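Local structure of replicative DNA helicase (Nostoc punctiforme, 4O1R) at residues V33-N37 with L130-V134; T40-E44 with S104-W108. The protein contains an intein, modelled here, that probably excises itself from the replicative helicase DnaB by protein splicing and joins the flanking sequences. All coordinates share one frame. Where two conformers were deposited one is given. Residues are numbered along the deposited sequence.

Contact 1. Residues V33-N37 with L130-V134; sequences VWALN and LHNFV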
# COMPACT_ATOMS: atom_id res chain seq x y z
N VAL A 33 8.87 6.37 5.62
CA VAL A 33 8.37 5.01 5.43
C VAL A 33 9.13 4.41 4.23
O VAL A 33 9.98 5.08 3.63
CB VAL A 33 6.83 4.98 5.22
CG1 VAL A 33 6.13 5.63 6.42
CG2 VAL A 33 6.43 5.68 3.93
N TRP A 34 8.84 3.16 3.90
CA TRP A 34 9.43 2.56 2.70
C TRP A 34 8.55 2.78 1.48
O TRP A 34 7.33 2.75 1.57
CB TRP A 34 9.68 1.06 2.89
CG TRP A 34 10.76 0.81 3.87
CD1 TRP A 34 10.62 0.40 5.16
CD2 TRP A 34 12.16 1.02 3.66
NE1 TRP A 34 11.86 0.30 5.76
CE2 TRP A 34 12.82 0.69 4.86
CE3 TRP A 34 12.93 1.44 2.56
CZ2 TRP A 34 14.20 0.76 5.01
CZ3 TRP A 34 14.32 1.52 2.71
CH2 TRP A 34 14.93 1.18 3.92
N ALA A 35 9.20 3.01 0.34
CA ALA A 35 8.51 3.22 -0.93
C ALA A 35 9.35 2.67 -2.07
O ALA A 35 10.55 2.47 -1.94
CB ALA A 35 8.23 4.70 -1.16
N LEU A 36 8.70 2.45 -3.20
CA LEU A 36 9.40 1.94 -4.36
C LEU A 36 9.91 3.08 -5.24
O LEU A 36 9.15 3.98 -5.60
CB LEU A 36 8.44 1.06 -5.17
CG LEU A 36 9.00 0.49 -6.48
CD1 LEU A 36 10.07 -0.56 -6.23
CD2 LEU A 36 7.86 -0.08 -7.29
N ASN A 37 11.20 3.04 -5.55
CA ASN A 37 11.72 3.85 -6.65
C ASN A 37 11.54 3.06 -7.94
O ASN A 37 12.20 2.06 -8.15
CB ASN A 37 13.20 4.20 -6.41
CG ASN A 37 13.78 5.05 -7.51
OD1 ASN A 37 13.30 5.04 -8.64
ND2 ASN A 37 14.84 5.79 -7.19
N LEU A 130 8.03 9.98 -4.23
CA LEU A 130 7.81 8.77 -5.01
C LEU A 130 6.33 8.41 -5.24
O LEU A 130 6.03 7.55 -6.06
CB LEU A 130 8.57 7.61 -4.34
CG LEU A 130 10.10 7.75 -4.33
CD1 LEU A 130 10.74 6.71 -3.45
CD2 LEU A 130 10.65 7.64 -5.75
N HIS A 131 5.43 9.06 -4.50
CA HIS A 131 3.97 8.91 -4.66
C HIS A 131 3.45 7.49 -4.42
O HIS A 131 2.40 7.10 -4.94
CB HIS A 131 3.50 9.43 -6.02
CG HIS A 131 3.97 10.82 -6.34
ND1 HIS A 131 3.48 11.93 -5.68
CD2 HIS A 131 4.87 11.28 -7.23
CE1 HIS A 131 4.07 13.01 -6.16
NE2 HIS A 131 4.92 12.64 -7.10
N ASN A 132 4.17 6.72 -3.60
CA ASN A 132 3.75 5.37 -3.24
C ASN A 132 4.36 5.01 -1.91
O ASN A 132 5.24 5.71 -1.41
CB ASN A 132 4.11 4.34 -4.34
CG ASN A 132 5.59 3.94 -4.33
OD1 ASN A 132 6.02 3.10 -3.54
ND2 ASN A 132 6.35 4.52 -5.25
N PHE A 133 3.86 3.95 -1.31
CA PHE A 133 4.46 3.47 -0.08
C PHE A 133 4.11 2.02 0.12
O PHE A 133 3.23 1.48 -0.57
CB PHE A 133 4.06 4.33 1.14
CG PHE A 133 2.57 4.37 1.41
CD1 PHE A 133 1.76 5.29 0.75
CD2 PHE A 133 1.98 3.53 2.36
CE1 PHE A 133 0.37 5.35 1.00
CE2 PHE A 133 0.61 3.58 2.62
CZ PHE A 133 -0.19 4.49 1.94
N VAL A 134 4.81 1.39 1.06
CA VAL A 134 4.54 0.01 1.43
C VAL A 134 3.56 -0.05 2.60
O VAL A 134 3.79 0.56 3.64
CB VAL A 134 5.84 -0.74 1.79
CG1 VAL A 134 5.53 -2.17 2.19
CG2 VAL A 134 6.84 -0.68 0.63
O HOH W 1 6.26 1.28 4.88
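Strands 33-37 and 132-134 approach to 4.6 Å between axes and run at 124° to each other, antiparallel in sense but strongly splayed, so just one direct main-chain hydrogen bond forms between them. It runs from V134 N to W34 O (2.9 Å), and F133 CA adds a CA-H...O contact to the same W34 O at 3.4 Å. The nearest CA atoms are those of A35 and F133, 4.1 Å apart. A water extends the crossing, donating to V134 O (2.9 Å) and more weakly accepting from W34 N (3.3 Å). Beyond this point the side chain of N132 takes over from main chain: L36 N gives a hydrogen bond to N132 OD1 (2.8 Å) and N132 ND2 gives one to L36 O (2.9 Å), so the amide reads both polar groups of one residue. This is how two sheets of the all-beta intein (HINT) fold meet, strand 31-37 pairing with 42-55 and strand 132-135 with 138-141. Apolar contacts flank these bonds. L130 CD1 packs on A35 CB (3.9 Å), W34 CB on V134 CG2 (4.0 Å) and V33 CG2 on F133 CB (3.9 Å), while the phenyl ring of F133 leads away towards D124 and L125 of strand 106-126.

Contact 2. Residues T40-E44 with S104-W108; sequences TMQLE and SDIYW. Unlike the reference sequence in segment 104-108: I106 (reference Val).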
# COMPACT_ATOMS: atom_id res chain seq x y z
N THR A 40 14.68 2.40 -10.38
CA THR A 40 15.66 1.39 -9.96
C THR A 40 14.98 0.07 -9.59
O THR A 40 15.64 -0.96 -9.48
CB THR A 40 16.49 1.87 -8.74
OG1 THR A 40 15.61 2.10 -7.63
CG2 THR A 40 17.23 3.16 -9.06
N MET A 41 13.66 0.12 -9.41
CA MET A 41 12.89 -1.00 -8.87
C MET A 41 13.44 -1.48 -7.52
O MET A 41 13.46 -2.68 -7.23
CB MET A 41 12.73 -2.14 -9.90
CG MET A 41 11.89 -1.73 -11.11
SD MET A 41 10.21 -1.22 -10.70
CE MET A 41 9.46 -2.79 -10.26
N GLN A 42 13.86 -0.52 -6.71
CA GLN A 42 14.39 -0.80 -5.38
C GLN A 42 13.61 0.01 -4.36
O GLN A 42 13.14 1.12 -4.67
CB GLN A 42 15.87 -0.41 -5.29
CG GLN A 42 16.78 -1.10 -6.30
CD GLN A 42 17.13 -2.50 -5.88
OE1 GLN A 42 17.92 -2.70 -4.96
NE2 GLN A 42 16.54 -3.49 -6.55
N LEU A 43 13.49 -0.54 -3.16
CA LEU A 43 12.88 0.19 -2.05
C LEU A 43 13.80 1.29 -1.54
O LEU A 43 15.03 1.12 -1.47
CB LEU A 43 12.52 -0.75 -0.90
CG LEU A 43 11.42 -1.80 -1.05
CD1 LEU A 43 11.15 -2.37 0.33
CD2 LEU A 43 10.14 -1.21 -1.63
N GLU A 44 13.20 2.42 -1.17
CA GLU A 44 13.92 3.59 -0.65
C GLU A 44 13.13 4.20 0.48
O GLU A 44 11.91 4.05 0.56
CB GLU A 44 14.10 4.66 -1.72
CG GLU A 44 15.08 4.35 -2.83
CD GLU A 44 15.22 5.51 -3.81
OE1 GLU A 44 14.59 6.57 -3.60
OE2 GLU A 44 15.98 5.35 -4.79
N SER A 104 16.39 -4.89 -0.83
CA SER A 104 15.64 -3.77 -1.38
C SER A 104 14.95 -4.11 -2.69
O SER A 104 14.42 -3.22 -3.36
CB SER A 104 16.55 -2.56 -1.57
OG SER A 104 17.66 -2.88 -2.39
N ASP A 105 14.95 -5.39 -3.06
CA ASP A 105 14.32 -5.83 -4.30
C ASP A 105 12.84 -6.13 -4.12
O ASP A 105 12.34 -6.31 -3.01
CB ASP A 105 14.98 -7.10 -4.85
CG ASP A 105 16.41 -6.88 -5.30
OD1 ASP A 105 16.95 -5.76 -5.16
OD2 ASP A 105 17.00 -7.86 -5.80
N ILE A 106 12.16 -6.18 -5.25
CA ILE A 106 10.76 -6.57 -5.28
C ILE A 106 10.58 -7.95 -5.92
O ILE A 106 11.47 -8.46 -6.63
CB ILE A 106 9.84 -5.50 -5.95
CG1 ILE A 106 10.20 -5.26 -7.42
CG2 ILE A 106 9.85 -4.19 -5.14
CD1 ILE A 106 9.44 -6.14 -8.39
N TYR A 107 9.44 -8.57 -5.64
CA TYR A 107 9.04 -9.80 -6.29
C TYR A 107 7.60 -9.64 -6.76
O TYR A 107 6.84 -8.84 -6.21
CB TYR A 107 9.30 -11.04 -5.43
CG TYR A 107 8.26 -11.25 -4.39
CD1 TYR A 107 7.23 -12.16 -4.59
CD2 TYR A 107 8.28 -10.52 -3.21
CE1 TYR A 107 6.27 -12.33 -3.66
CE2 TYR A 107 7.32 -10.69 -2.27
CZ TYR A 107 6.31 -11.59 -2.49
OH TYR A 107 5.34 -11.76 -1.54
N TRP A 108 7.23 -10.39 -7.78
CA TRP A 108 5.90 -10.30 -8.37
C TRP A 108 5.02 -11.44 -7.89
O TRP A 108 5.11 -12.55 -8.41
CB TRP A 108 6.02 -10.35 -9.89
CG TRP A 108 6.79 -9.20 -10.44
CD1 TRP A 108 8.10 -9.19 -10.79
CD2 TRP A 108 6.30 -7.86 -10.67
NE1 TRP A 108 8.46 -7.94 -11.25
CE2 TRP A 108 7.37 -7.11 -11.18
CE3 TRP A 108 5.05 -7.24 -10.51
CZ2 TRP A 108 7.25 -5.76 -11.52
CZ3 TRP A 108 4.93 -5.89 -10.86
CH2 TRP A 108 6.03 -5.17 -11.36
O HOH W 2 13.67 -5.28 -7.61
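S104 opens the second segment with two hydrogen bonds: its carbonyl O accepts from L43 N (2.8 Å), and its hydroxyl OG donates to Q42 OE1 (2.6 Å). The same S104 O also receives a CA-H...O contact from Q42 CA at 3.2 Å. At D105 the carboxylate turns back to the same glutamine, with OD1 taking a hydrogen bond from Q42 NE2 (2.7 Å), so the Q42 amide bridges two consecutive residues. I106 begins the strand; its N reaches M41 O through a water that donates to M41 O (2.6 Å) and accepts from I106 N (2.9 Å). I106 CD1 packs against M41 CE at 3.8 Å, and further on W108 CZ2 meets the same methyl, M41 CE, at 3.9 Å. M41 and Q42 form a G1 beta bulge opposite N37, at the start of strand 42-55. This end of the antiparallel pairing of strands 42-55 and 106-126 lies near the protein surface, with L43 resting on W34 and P99, I106 on L36 of strand 31-37, and W108 on H95 and A97 of strand 95-99.

In the fold
With centres 10 Å apart, the two contacts lie on the same side of the chain's centre, contact 1 buried and contact 2 at the surface. The order along the chain is 33-37, 40-44, 104-108, 130-134, so contact 1 encloses contact 2. Strands 31-37 and 42-55 are antiparallel neighbours in one sheet, and E44 ties them together: its N lies 2.8 Å from A35 O and its OE2 2.7 Å from N37 ND2, both probable hydrogen bonds. From this hairpin, contact 2 reaches the long strand 106-126 of the same sheet, whereas contact 1 reaches strand 132-135 of the four-stranded sheet, joining early and late parts of the intein into one compact splicing domain.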